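Local coordinates for protein HAT1-interacting factor 1 (Saccharomyces cerevisiae, PDB 4NQ0) that acts as a homodimeric nuclear histone chaperone that binds H3-H4 and H2A-H2B and serves as a component of the HAT-B histone acetyltransferase complex in chromatin assembly and telomere silencing, at residues 165-170 against 295-300; 235-240 against 261-266; 256-260 against 284-288. All coordinates share one frame. Residue numbers count along the deposited sequence, not the author numbering.

Interaction 1. Residues 165-170 against 295-300; sequences LALHEL and QVPAKD
This is a small, mainly apolar contact between a loop and the start of a helix, near one end of the helical array. Residues 165-170 belong to the long connection between helix 61-77 and helix 202-218. Residues 295-300 lead into helix 298-316, with Pro-297 at its N-cap position. Leu-165 and Ala-166 are extended, as are Val-296 and Pro-297 (psi 126° and 147°). Leu-167 to Leu-170 take helical phi/psi values and make a tight turn, with Glu-169 N bonded to Ala-166 O at 2.9 Å and Leu-170 N to Leu-167 O at 3.2 Å. Between the segments, CA atoms are nearest at Leu-167 and Val-296 (6.9 Å) and at Leu-170 and Asp-300 (7.5 Å). Val-296, in the t rotamer, is the hub. Its CG2 lies 3.8 Å from Leu-165 CD2 and 4.1 Å from Leu-167 CD1. Its CG1 lies 3.7 Å from Leu-170 CD1. The contact thus lays the connection against the helical hairpins of the TPR fold, at the predicted third repeat. Residues 165-170 fall in a region found by experiment to matter for binding H3-H4 and H2A-H2B, and residues 295-300 in one that interacts with H2A-H2B. Leu-167 has chi1 at -97°, between the rotamer wells; its CD2 reaches Pro-297 CD at 4.1 Å, and its CG is 3.7 Å from Asp-300 OD1. Asp-300 chi1 is m. Leu-170 is mt and buried, with CD1 4.3 Å from Asp-300 CB. Leu-170 and Val-296 also touch Leu-290 of helix 273-290. No hydrogen bond joins the two segments, but Leu-170 O accepts one from Arg-304.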
ATOM      1  N   LEU A 165     -11.940   3.438   8.472  1.00 36.80           N
ATOM      2  CA  LEU A 165     -11.437   2.983   9.757  1.00 35.54           C
ATOM      3  C   LEU A 165     -12.611   2.733  10.711  1.00 34.88           C
ATOM      4  O   LEU A 165     -13.492   3.575  10.865  1.00 34.86           O
ATOM      5  CB  LEU A 165     -10.471   4.016  10.361  1.00 35.00           C
ATOM      6  CG  LEU A 165      -9.895   3.727  11.761  1.00 34.31           C
ATOM      7  CD1 LEU A 165      -8.968   2.504  11.781  1.00 31.18           C
ATOM      8  CD2 LEU A 165      -9.168   4.957  12.287  1.00 32.71           C
ATOM      9  N   ALA A 166     -12.623   1.545  11.304  1.00 33.94           N
ATOM     10  CA  ALA A 166     -13.443   1.258  12.465  1.00 33.28           C
ATOM     11  C   ALA A 166     -12.558   1.464  13.693  1.00 32.21           C
ATOM     12  O   ALA A 166     -11.423   1.012  13.716  1.00 30.93           O
ATOM     13  CB  ALA A 166     -13.954  -0.174  12.409  1.00 33.91           C
ATOM     14  N   LEU A 167     -13.082   2.148  14.703  1.00 31.84           N
ATOM     15  CA  LEU A 167     -12.364   2.370  15.961  1.00 31.53           C
ATOM     16  C   LEU A 167     -11.699   1.109  16.507  1.00 30.94           C
ATOM     17  O   LEU A 167     -10.555   1.162  16.961  1.00 30.16           O
ATOM     18  CB  LEU A 167     -13.317   2.943  17.015  1.00 32.14           C
ATOM     19  CG  LEU A 167     -13.311   4.458  17.210  1.00 32.72           C
ATOM     20  CD1 LEU A 167     -12.875   5.209  15.960  1.00 33.11           C
ATOM     21  CD2 LEU A 167     -14.656   4.950  17.678  1.00 33.15           C
ATOM     22  N   HIS A 168     -12.408  -0.019  16.446  1.00 30.77           N
ATOM     23  CA  HIS A 168     -11.902  -1.271  17.004  1.00 30.78           C
ATOM     24  C   HIS A 168     -10.650  -1.769  16.293  1.00 30.54           C
ATOM     25  O   HIS A 168      -9.876  -2.522  16.869  1.00 30.39           O
ATOM     26  CB  HIS A 168     -12.986  -2.365  17.024  1.00 31.38           C
ATOM     27  CG  HIS A 168     -13.499  -2.758  15.674  1.00 30.44           C
ATOM     28  ND1 HIS A 168     -14.742  -2.376  15.214  1.00 30.64           N
ATOM     29  CD2 HIS A 168     -12.954  -3.521  14.694  1.00 30.96           C
ATOM     30  CE1 HIS A 168     -14.938  -2.877  14.006  1.00 30.93           C
ATOM     31  NE2 HIS A 168     -13.868  -3.577  13.665  1.00 30.51           N
ATOM     32  N   GLU A 169     -10.450  -1.339  15.047  1.00 30.53           N
ATOM     33  CA  GLU A 169      -9.269  -1.733  14.272  1.00 31.07           C
ATOM     34  C   GLU A 169      -7.937  -1.271  14.887  1.00 30.63           C
ATOM     35  O   GLU A 169      -6.895  -1.911  14.688  1.00 29.81           O
ATOM     36  CB  GLU A 169      -9.395  -1.240  12.826  1.00 30.90           C
ATOM     37  CG  GLU A 169     -10.466  -2.010  12.087  1.00 33.03           C
ATOM     38  CD  GLU A 169     -10.795  -1.475  10.706  1.00 35.94           C
ATOM     39  OE1 GLU A 169     -10.273  -0.421  10.292  1.00 34.90           O
ATOM     40  OE2 GLU A 169     -11.622  -2.134  10.028  1.00 40.65           O
ATOM     41  N   LEU A 170      -7.981  -0.167  15.625  1.00 31.00           N
ATOM     42  CA  LEU A 170      -6.803   0.351  16.326  1.00 31.49           C
ATOM     43  C   LEU A 170      -6.378  -0.500  17.538  1.00 32.85           C
ATOM     44  O   LEU A 170      -5.234  -0.412  17.987  1.00 32.70           O
ATOM     45  CB  LEU A 170      -7.063   1.783  16.791  1.00 31.11           C
ATOM     46  CG  LEU A 170      -7.291   2.853  15.727  1.00 30.19           C
ATOM     47  CD1 LEU A 170      -7.719   4.150  16.405  1.00 31.71           C
ATOM     48  CD2 LEU A 170      -6.051   3.094  14.889  1.00 29.88           C
ATOM     49  N   GLN A 295     -12.327  12.144  13.694  1.00 42.74           N
ATOM     50  CA  GLN A 295     -13.379  11.312  14.284  1.00 42.59           C
ATOM     51  C   GLN A 295     -12.921  10.137  15.162  1.00 40.74           C
ATOM     52  O   GLN A 295     -13.748   9.334  15.590  1.00 40.60           O
ATOM     53  CB  GLN A 295     -14.346  10.841  13.182  1.00 43.34           C
ATOM     54  CG  GLN A 295     -15.640  11.681  13.119  1.00 46.19           C
ATOM     55  CD  GLN A 295     -15.400  13.181  13.312  1.00 48.96           C
ATOM     56  OE1 GLN A 295     -14.603  13.791  12.597  1.00 51.60           O
ATOM     57  NE2 GLN A 295     -16.084  13.774  14.288  1.00 50.50           N
ATOM     58  N   VAL A 296     -11.622  10.033  15.433  1.00 38.54           N
ATOM     59  CA  VAL A 296     -11.149   9.096  16.436  1.00 36.77           C
ATOM     60  C   VAL A 296     -11.006   9.851  17.756  1.00 36.33           C
ATOM     61  O   VAL A 296     -10.339  10.877  17.809  1.00 36.22           O
ATOM     62  CB  VAL A 296      -9.814   8.449  16.054  1.00 36.29           C
ATOM     63  CG1 VAL A 296      -9.402   7.423  17.122  1.00 35.21           C
ATOM     64  CG2 VAL A 296      -9.908   7.797  14.667  1.00 34.95           C
ATOM     65  N   PRO A 297     -11.641   9.354  18.828  1.00 35.49           N
ATOM     66  CA  PRO A 297     -11.498  10.012  20.128  1.00 35.27           C
ATOM     67  C   PRO A 297     -10.042  10.087  20.564  1.00 34.12           C
ATOM     68  O   PRO A 297      -9.271   9.183  20.249  1.00 33.28           O
ATOM     69  CB  PRO A 297     -12.266   9.086  21.075  1.00 35.27           C
ATOM     70  CG  PRO A 297     -13.205   8.364  20.222  1.00 36.06           C
ATOM     71  CD  PRO A 297     -12.528   8.185  18.908  1.00 35.46           C
ATOM     72  N   ALA A 298      -9.692  11.149  21.282  1.00 34.04           N
ATOM     73  CA  ALA A 298      -8.334  11.354  21.793  1.00 33.94           C
ATOM     74  C   ALA A 298      -7.798  10.141  22.533  1.00 33.38           C
ATOM     75  O   ALA A 298      -6.639   9.755  22.357  1.00 33.03           O
ATOM     76  CB  ALA A 298      -8.297  12.566  22.715  1.00 34.51           C
ATOM     77  N   LYS A 299      -8.640   9.533  23.354  1.00 33.72           N
ATOM     78  CA  LYS A 299      -8.207   8.388  24.148  1.00 33.77           C
ATOM     79  C   LYS A 299      -7.686   7.255  23.261  1.00 33.12           C
ATOM     80  O   LYS A 299      -6.644   6.672  23.556  1.00 32.44           O
ATOM     81  CB  LYS A 299      -9.333   7.881  25.043  1.00 34.25           C
ATOM     82  CG  LYS A 299      -8.836   7.096  26.228  1.00 35.56           C
ATOM     83  N   ASP A 300      -8.413   6.953  22.183  1.00 32.95           N
ATOM     84  CA  ASP A 300      -7.985   5.925  21.229  1.00 32.68           C
ATOM     85  C   ASP A 300      -6.701   6.332  20.504  1.00 31.38           C
ATOM     86  O   ASP A 300      -5.842   5.490  20.261  1.00 30.77           O
ATOM     87  CB  ASP A 300      -9.099   5.610  20.216  1.00 33.19           C
ATOM     88  CG  ASP A 300     -10.336   4.976  20.870  1.00 36.21           C
ATOM     89  OD1 ASP A 300     -11.462   5.213  20.378  1.00 38.42           O
ATOM     90  OD2 ASP A 300     -10.186   4.237  21.878  1.00 39.89           O
TER

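Interaction 2. Residues 235-240 against 261-266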
ATOM      1  N   ILE A 235       1.410  -7.746  -1.263  1.00 29.50           N
ATOM      2  CA  ILE A 235       0.095  -7.230  -0.904  1.00 28.87           C
ATOM      3  C   ILE A 235       0.226  -6.158   0.174  1.00 28.25           C
ATOM      4  O   ILE A 235      -0.380  -5.093   0.065  1.00 27.55           O
ATOM      5  CB  ILE A 235      -0.876  -8.363  -0.476  1.00 29.29           C
ATOM      6  CG1 ILE A 235      -1.310  -9.163  -1.708  1.00 29.10           C
ATOM      7  CG2 ILE A 235      -2.117  -7.794   0.212  1.00 28.68           C
ATOM      8  CD1 ILE A 235      -2.007 -10.464  -1.395  1.00 29.44           C
ATOM      9  N   GLY A 236       1.041  -6.425   1.196  1.00 28.40           N
ATOM     10  CA  GLY A 236       1.324  -5.430   2.231  1.00 27.46           C
ATOM     11  C   GLY A 236       1.852  -4.142   1.637  1.00 27.38           C
ATOM     12  O   GLY A 236       1.370  -3.053   1.976  1.00 26.63           O
ATOM     13  N   ASP A 237       2.828  -4.274   0.733  1.00 27.73           N
ATOM     14  CA  ASP A 237       3.415  -3.137   0.008  1.00 27.60           C
ATOM     15  C   ASP A 237       2.352  -2.356  -0.754  1.00 27.15           C
ATOM     16  O   ASP A 237       2.378  -1.122  -0.786  1.00 27.07           O
ATOM     17  CB  ASP A 237       4.503  -3.605  -0.982  1.00 28.28           C
ATOM     18  CG  ASP A 237       5.806  -4.000  -0.302  1.00 30.14           C
ATOM     19  OD1 ASP A 237       6.019  -3.663   0.883  1.00 30.13           O
ATOM     20  OD2 ASP A 237       6.627  -4.653  -0.972  1.00 31.38           O
ATOM     21  N   VAL A 238       1.405  -3.069  -1.364  1.00 26.62           N
ATOM     22  CA  VAL A 238       0.332  -2.406  -2.096  1.00 25.74           C
ATOM     23  C   VAL A 238      -0.554  -1.604  -1.151  1.00 25.71           C
ATOM     24  O   VAL A 238      -0.963  -0.473  -1.482  1.00 25.19           O
ATOM     25  CB  VAL A 238      -0.514  -3.394  -2.907  1.00 25.88           C
ATOM     26  CG1 VAL A 238      -1.785  -2.704  -3.459  1.00 24.79           C
ATOM     27  CG2 VAL A 238       0.335  -3.992  -4.034  1.00 25.49           C
ATOM     28  N   TYR A 239      -0.844  -2.170   0.019  1.00 25.42           N
ATOM     29  CA  TYR A 239      -1.696  -1.484   0.993  1.00 25.56           C
ATOM     30  C   TYR A 239      -1.019  -0.220   1.511  1.00 25.61           C
ATOM     31  O   TYR A 239      -1.687   0.799   1.690  1.00 26.64           O
ATOM     32  CB  TYR A 239      -2.119  -2.411   2.149  1.00 25.30           C
ATOM     33  CG  TYR A 239      -3.315  -3.287   1.836  1.00 25.87           C
ATOM     34  CD1 TYR A 239      -4.505  -2.735   1.372  1.00 26.67           C
ATOM     35  CD2 TYR A 239      -3.268  -4.663   2.026  1.00 25.82           C
ATOM     36  CE1 TYR A 239      -5.610  -3.526   1.091  1.00 27.10           C
ATOM     37  CE2 TYR A 239      -4.361  -5.463   1.745  1.00 26.32           C
ATOM     38  CZ  TYR A 239      -5.522  -4.893   1.276  1.00 26.84           C
ATOM     39  OH  TYR A 239      -6.583  -5.692   1.007  1.00 25.83           O
ATOM     40  N   ILE A 240       0.293  -0.269   1.737  1.00 26.01           N
ATOM     41  CA  ILE A 240       1.046   0.931   2.115  1.00 26.41           C
ATOM     42  C   ILE A 240       0.920   2.008   1.034  1.00 26.94           C
ATOM     43  O   ILE A 240       0.665   3.176   1.339  1.00 27.84           O
ATOM     44  CB  ILE A 240       2.557   0.652   2.381  1.00 26.96           C
ATOM     45  CG1 ILE A 240       2.768  -0.267   3.599  1.00 26.46           C
ATOM     46  CG2 ILE A 240       3.318   1.965   2.586  1.00 27.49           C
ATOM     47  CD1 ILE A 240       2.285   0.305   4.945  1.00 28.13           C
ATOM     48  N   LYS A 261      -4.067  -2.727   7.425  1.00 24.88           N
ATOM     49  CA  LYS A 261      -4.134  -3.947   6.617  1.00 26.51           C
ATOM     50  C   LYS A 261      -2.733  -4.388   6.208  1.00 26.20           C
ATOM     51  O   LYS A 261      -2.423  -5.573   6.250  1.00 26.85           O
ATOM     52  CB  LYS A 261      -4.992  -3.744   5.356  1.00 26.82           C
ATOM     53  CG  LYS A 261      -6.481  -3.606   5.627  1.00 28.91           C
ATOM     54  CD  LYS A 261      -7.267  -4.905   5.456  1.00 32.51           C
ATOM     55  CE  LYS A 261      -7.322  -5.340   4.002  1.00 33.64           C
ATOM     56  NZ  LYS A 261      -8.683  -5.681   3.506  1.00 34.97           N
ATOM     57  N   ALA A 262      -1.890  -3.432   5.826  1.00 25.76           N
ATOM     58  CA  ALA A 262      -0.519  -3.737   5.428  1.00 26.65           C
ATOM     59  C   ALA A 262       0.212  -4.365   6.606  1.00 27.12           C
ATOM     60  O   ALA A 262       0.855  -5.398   6.475  1.00 27.75           O
ATOM     61  CB  ALA A 262       0.210  -2.473   4.963  1.00 26.15           C
ATOM     62  N   LEU A 263       0.066  -3.740   7.765  1.00 27.25           N
ATOM     63  CA  LEU A 263       0.676  -4.215   8.993  1.00 28.09           C
ATOM     64  C   LEU A 263       0.256  -5.658   9.282  1.00 28.44           C
ATOM     65  O   LEU A 263       1.093  -6.493   9.588  1.00 29.40           O
ATOM     66  CB  LEU A 263       0.306  -3.264  10.135  1.00 27.66           C
ATOM     67  CG  LEU A 263       0.979  -3.389  11.499  1.00 29.71           C
ATOM     68  CD1 LEU A 263       2.477  -3.076  11.462  1.00 29.61           C
ATOM     69  CD2 LEU A 263       0.263  -2.444  12.480  1.00 29.41           C
ATOM     70  N   GLY A 264      -1.028  -5.964   9.161  1.00 29.03           N
ATOM     71  CA  GLY A 264      -1.496  -7.346   9.306  1.00 29.77           C
ATOM     72  C   GLY A 264      -0.825  -8.331   8.352  1.00 30.58           C
ATOM     73  O   GLY A 264      -0.530  -9.464   8.728  1.00 31.88           O
ATOM     74  N   TYR A 265      -0.587  -7.911   7.112  1.00 30.55           N
ATOM     75  CA  TYR A 265       0.052  -8.783   6.128  1.00 30.95           C
ATOM     76  C   TYR A 265       1.520  -9.025   6.464  1.00 31.44           C
ATOM     77  O   TYR A 265       2.001 -10.149   6.375  1.00 31.99           O
ATOM     78  CB  TYR A 265      -0.104  -8.230   4.703  1.00 30.33           C
ATOM     79  CG  TYR A 265      -1.380  -8.702   4.041  1.00 31.26           C
ATOM     80  CD1 TYR A 265      -1.421  -9.912   3.352  1.00 30.59           C
ATOM     81  CD2 TYR A 265      -2.548  -7.960   4.125  1.00 30.24           C
ATOM     82  CE1 TYR A 265      -2.579 -10.356   2.759  1.00 31.24           C
ATOM     83  CE2 TYR A 265      -3.717  -8.403   3.534  1.00 31.08           C
ATOM     84  CZ  TYR A 265      -3.721  -9.610   2.858  1.00 31.45           C
ATOM     85  OH  TYR A 265      -4.861 -10.051   2.256  1.00 32.11           O
ATOM     86  N   TYR A 266       2.224  -7.977   6.868  1.00 31.82           N
ATOM     87  CA  TYR A 266       3.632  -8.125   7.235  1.00 32.61           C
ATOM     88  C   TYR A 266       3.787  -9.059   8.433  1.00 34.11           C
ATOM     89  O   TYR A 266       4.780  -9.762   8.555  1.00 35.33           O
ATOM     90  CB  TYR A 266       4.247  -6.764   7.553  1.00 31.94           C
ATOM     91  CG  TYR A 266       4.329  -5.800   6.384  1.00 30.26           C
ATOM     92  CD1 TYR A 266       4.667  -6.233   5.111  1.00 29.25           C
ATOM     93  CD2 TYR A 266       4.124  -4.440   6.572  1.00 28.91           C
ATOM     94  CE1 TYR A 266       4.754  -5.340   4.038  1.00 29.13           C
ATOM     95  CE2 TYR A 266       4.219  -3.549   5.515  1.00 29.03           C
ATOM     96  CZ  TYR A 266       4.539  -4.013   4.245  1.00 28.39           C
ATOM     97  OH  TYR A 266       4.661  -3.138   3.191  1.00 29.03           O
TER
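Ala-262 and Gly-236 form the centre, with CA atoms 4.1 Å apart. Ala-262 CB sits 3.3 Å from Gly-236 O, 3.7 Å from Tyr-239 CB and 3.5 Å from Ile-240 CD1. An ideal CB on Gly-236 would lie 2.6 Å from Tyr-266 CE1, a clash, so glycine suits this position. The short helix axes approach to 7.9 Å and run antiparallel at 162°. This is the helix A-helix B hairpin of predicted TPR 2, whose second helix runs on past the predicted repeat; small residues allow close packing. Three tyrosine rings lie around this centre. Ile-235 CG2 lies over the Tyr-265 face, 3.5 Å from the ring centroid, a CH-pi contact. Lys-261 CB does the same over Tyr-239, at 3.9 Å from that centroid. The two tyrosine rings meet obliquely, with Tyr-239 CE2 and Tyr-265 CE2 3.5 Å apart. At one edge, Tyr-266 OH donates a hydrogen bond to Asp-237 OD1 at 2.7 Å. That carboxylate also forms a salt bridge with Lys-278 of helix 273-290. At another edge, the hydroxyls of Tyr-239 and Tyr-265 are hydrogen-bonded to Asp-180, in the connection before helix 202-218. Asp-180 and Glu-182 both form salt bridges with Lys-261.

Interaction 3. Residues 256-260 against 284-288; sequences IHHYL and FLVCD
Both segments are regular helix and run antiparallel. Residues 256-260 lie on helix 252-266 and residues 284-288 on helix 273-290. Leu-260 N bonds to Ile-256 O and Asp-288 N to Phe-284 O, each at 2.9 Å. The short axes make an angle of 168° and approach to 8.9 Å. The nearest CA pair is Ile-256 and Val-286, at 5.3 Å. Val-286, in the t rotamer, is the most heavily covered residue. Its CG2 meets Tyr-259 CB at 3.5 Å and Leu-260 CD2 at 3.9 Å, and its CG1 meets Ile-256 CG2 at 4.1 Å. Ile-256 and Leu-260 are both mt. Tyr-259 has chi1 near -69° (m) and chi2 near -36°, and its CA-to-CB bond points toward the other helix. Leu-285, also mt, places its CB over one face of the Tyr-259 ring, 3.6 Å from the centroid and 6° off the normal, a CH-pi contact. Tyr-259 CE2 is 3.7 Å from Leu-285 CB, and Tyr-259 CD2 is 3.5 Å from Leu-285 O. Tyr-259 OH is hydrogen-bonded to Asp-244 of helix 229-248. The contact joins the second helix of predicted TPR 2 to the helix that follows it, the serial antiparallel packing by which a TPR array stacks its helices. Arg-304 of helix 298-316 touches Leu-260 and Val-286. Both segments lie in the region found to interact with H2A-H2B. No hydrogen bond crosses between them, so their mutual contact rests on apolar contacts and one CH-pi contact, with the tyrosine hydroxyl satisfied by a third helix.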
ATOM      1  N   ILE A 256      -5.559   5.116   7.093  1.00 25.27           N
ATOM      2  CA  ILE A 256      -5.185   4.411   8.313  1.00 25.36           C
ATOM      3  C   ILE A 256      -5.633   2.961   8.213  1.00 25.09           C
ATOM      4  O   ILE A 256      -4.888   2.052   8.585  1.00 24.69           O
ATOM      5  CB  ILE A 256      -5.786   5.065   9.582  1.00 25.87           C
ATOM      6  CG1 ILE A 256      -5.261   6.488   9.755  1.00 26.05           C
ATOM      7  CG2 ILE A 256      -5.396   4.265  10.812  1.00 26.21           C
ATOM      8  CD1 ILE A 256      -6.079   7.362  10.729  1.00 29.24           C
ATOM      9  N   HIS A 257      -6.833   2.750   7.676  1.00 25.11           N
ATOM     10  CA  HIS A 257      -7.354   1.406   7.506  1.00 25.62           C
ATOM     11  C   HIS A 257      -6.433   0.553   6.625  1.00 25.32           C
ATOM     12  O   HIS A 257      -6.189  -0.621   6.919  1.00 25.26           O
ATOM     13  CB  HIS A 257      -8.767   1.450   6.932  1.00 26.38           C
ATOM     14  CG  HIS A 257      -9.230   0.143   6.380  1.00 28.44           C
ATOM     15  ND1 HIS A 257      -9.606  -0.914   7.184  1.00 30.71           N
ATOM     16  CD2 HIS A 257      -9.360  -0.288   5.102  1.00 29.43           C
ATOM     17  CE1 HIS A 257      -9.961  -1.935   6.422  1.00 31.01           C
ATOM     18  NE2 HIS A 257      -9.819  -1.581   5.156  1.00 30.91           N
ATOM     19  N   HIS A 258      -5.902   1.143   5.559  1.00 25.06           N
ATOM     20  CA  HIS A 258      -4.989   0.410   4.672  1.00 24.62           C
ATOM     21  C   HIS A 258      -3.616   0.164   5.275  1.00 24.20           C
ATOM     22  O   HIS A 258      -3.052  -0.920   5.104  1.00 23.69           O
ATOM     23  CB  HIS A 258      -4.911   1.067   3.303  1.00 24.51           C
ATOM     24  CG  HIS A 258      -6.114   0.790   2.463  1.00 26.07           C
ATOM     25  ND1 HIS A 258      -6.807   1.776   1.794  1.00 28.20           N
ATOM     26  CD2 HIS A 258      -6.784  -0.365   2.234  1.00 26.14           C
ATOM     27  CE1 HIS A 258      -7.835   1.230   1.163  1.00 29.44           C
ATOM     28  NE2 HIS A 258      -7.846  -0.067   1.419  1.00 27.64           N
ATOM     29  N   TYR A 259      -3.079   1.146   5.985  1.00 23.98           N
ATOM     30  CA  TYR A 259      -1.827   0.938   6.741  1.00 23.89           C
ATOM     31  C   TYR A 259      -1.950  -0.215   7.754  1.00 24.07           C
ATOM     32  O   TYR A 259      -1.030  -1.030   7.922  1.00 23.57           O
ATOM     33  CB  TYR A 259      -1.418   2.207   7.474  1.00 24.09           C
ATOM     34  CG  TYR A 259      -0.959   3.369   6.611  1.00 23.91           C
ATOM     35  CD1 TYR A 259      -0.223   3.174   5.442  1.00 23.73           C
ATOM     36  CD2 TYR A 259      -1.216   4.675   7.001  1.00 24.99           C
ATOM     37  CE1 TYR A 259       0.205   4.254   4.662  1.00 24.59           C
ATOM     38  CE2 TYR A 259      -0.783   5.754   6.249  1.00 24.27           C
ATOM     39  CZ  TYR A 259      -0.068   5.543   5.082  1.00 25.20           C
ATOM     40  OH  TYR A 259       0.362   6.616   4.342  1.00 26.27           O
ATOM     41  N   LEU A 260      -3.092  -0.278   8.433  1.00 24.50           N
ATOM     42  CA  LEU A 260      -3.381  -1.386   9.339  1.00 24.38           C
ATOM     43  C   LEU A 260      -3.512  -2.727   8.633  1.00 25.06           C
ATOM     44  O   LEU A 260      -3.155  -3.754   9.212  1.00 25.16           O
ATOM     45  CB  LEU A 260      -4.660  -1.129  10.130  1.00 24.20           C
ATOM     46  CG  LEU A 260      -4.582  -0.028  11.201  1.00 23.50           C
ATOM     47  CD1 LEU A 260      -5.985   0.297  11.655  1.00 22.40           C
ATOM     48  CD2 LEU A 260      -3.713  -0.433  12.377  1.00 21.69           C
ATOM     49  N   PHE A 284       4.307   3.383  12.230  1.00 30.46           N
ATOM     50  CA  PHE A 284       4.497   4.843  12.246  1.00 30.18           C
ATOM     51  C   PHE A 284       3.521   5.547  11.308  1.00 30.03           C
ATOM     52  O   PHE A 284       2.976   6.616  11.646  1.00 30.02           O
ATOM     53  CB  PHE A 284       5.936   5.225  11.889  1.00 30.97           C
ATOM     54  CG  PHE A 284       6.125   6.702  11.659  1.00 30.40           C
ATOM     55  CD1 PHE A 284       6.158   7.584  12.726  1.00 30.78           C
ATOM     56  CD2 PHE A 284       6.243   7.205  10.376  1.00 30.89           C
ATOM     57  CE1 PHE A 284       6.301   8.951  12.519  1.00 31.92           C
ATOM     58  CE2 PHE A 284       6.400   8.569  10.153  1.00 32.04           C
ATOM     59  CZ  PHE A 284       6.427   9.443  11.230  1.00 32.94           C
ATOM     60  N   LEU A 285       3.309   4.975  10.123  1.00 29.59           N
ATOM     61  CA  LEU A 285       2.400   5.599   9.149  1.00 29.31           C
ATOM     62  C   LEU A 285       0.968   5.668   9.680  1.00 28.48           C
ATOM     63  O   LEU A 285       0.273   6.653   9.459  1.00 29.20           O
ATOM     64  CB  LEU A 285       2.461   4.871   7.800  1.00 29.05           C
ATOM     65  CG  LEU A 285       3.770   5.013   7.014  1.00 30.22           C
ATOM     66  CD1 LEU A 285       3.819   4.006   5.851  1.00 30.89           C
ATOM     67  CD2 LEU A 285       3.978   6.437   6.494  1.00 29.83           C
ATOM     68  N   VAL A 286       0.543   4.632  10.388  1.00 28.26           N
ATOM     69  CA  VAL A 286      -0.732   4.637  11.108  1.00 28.26           C
ATOM     70  C   VAL A 286      -0.846   5.861  12.022  1.00 29.45           C
ATOM     71  O   VAL A 286      -1.831   6.594  11.956  1.00 28.93           O
ATOM     72  CB  VAL A 286      -0.912   3.350  11.937  1.00 28.45           C
ATOM     73  CG1 VAL A 286      -2.017   3.519  13.001  1.00 28.25           C
ATOM     74  CG2 VAL A 286      -1.206   2.155  11.014  1.00 26.83           C
ATOM     75  N   CYS A 287       0.177   6.088  12.847  1.00 30.13           N
ATOM     76  CA  CYS A 287       0.199   7.222  13.774  1.00 31.61           C
ATOM     77  C   CYS A 287       0.217   8.567  13.070  1.00 32.54           C
ATOM     78  O   CYS A 287      -0.450   9.513  13.512  1.00 32.86           O
ATOM     79  CB  CYS A 287       1.407   7.117  14.715  1.00 31.79           C
ATOM     80  SG  CYS A 287       1.300   5.662  15.770  1.00 33.90           S
ATOM     81  N   ASP A 288       0.980   8.657  11.985  1.00 33.36           N
ATOM     82  CA  ASP A 288       1.086   9.898  11.242  1.00 35.02           C
ATOM     83  C   ASP A 288      -0.250  10.285  10.595  1.00 35.14           C
ATOM     84  O   ASP A 288      -0.604  11.454  10.576  1.00 36.58           O
ATOM     85  CB  ASP A 288       2.182   9.824  10.177  1.00 35.68           C
ATOM     86  CG  ASP A 288       2.766  11.189   9.861  1.00 38.29           C
ATOM     87  OD1 ASP A 288       3.440  11.756  10.743  1.00 40.46           O
ATOM     88  OD2 ASP A 288       2.549  11.692   8.739  1.00 42.57           O
TER

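In the fold
Interactions 2 and 3 share helix 252-266, and their centres are 10 Å apart. They touch directly: Tyr-239 CD1 lies 3.4 Å from His-258 CD2, and Ile-240 CG2 lies 3.9 Å from Leu-285 CD1. Three successive helices, 229-248, 252-266 and 273-290, are thereby packed in series. Interaction 1 lies beside interaction 3, on the same side of the chain's centre, with centres 12 Å apart. The two meet where Leu-165 CD1 packs on Leu-260 CD1 at 3.7 Å and Glu-169 OE1 is probably hydrogen-bonded to His-257 ND1 at 3.2 Å. Interactions 1 and 2 do not touch; their nearest atoms are about 7 Å apart. The segments of interactions 2 and 3 alternate along the chain, and both lie between those of interaction 1.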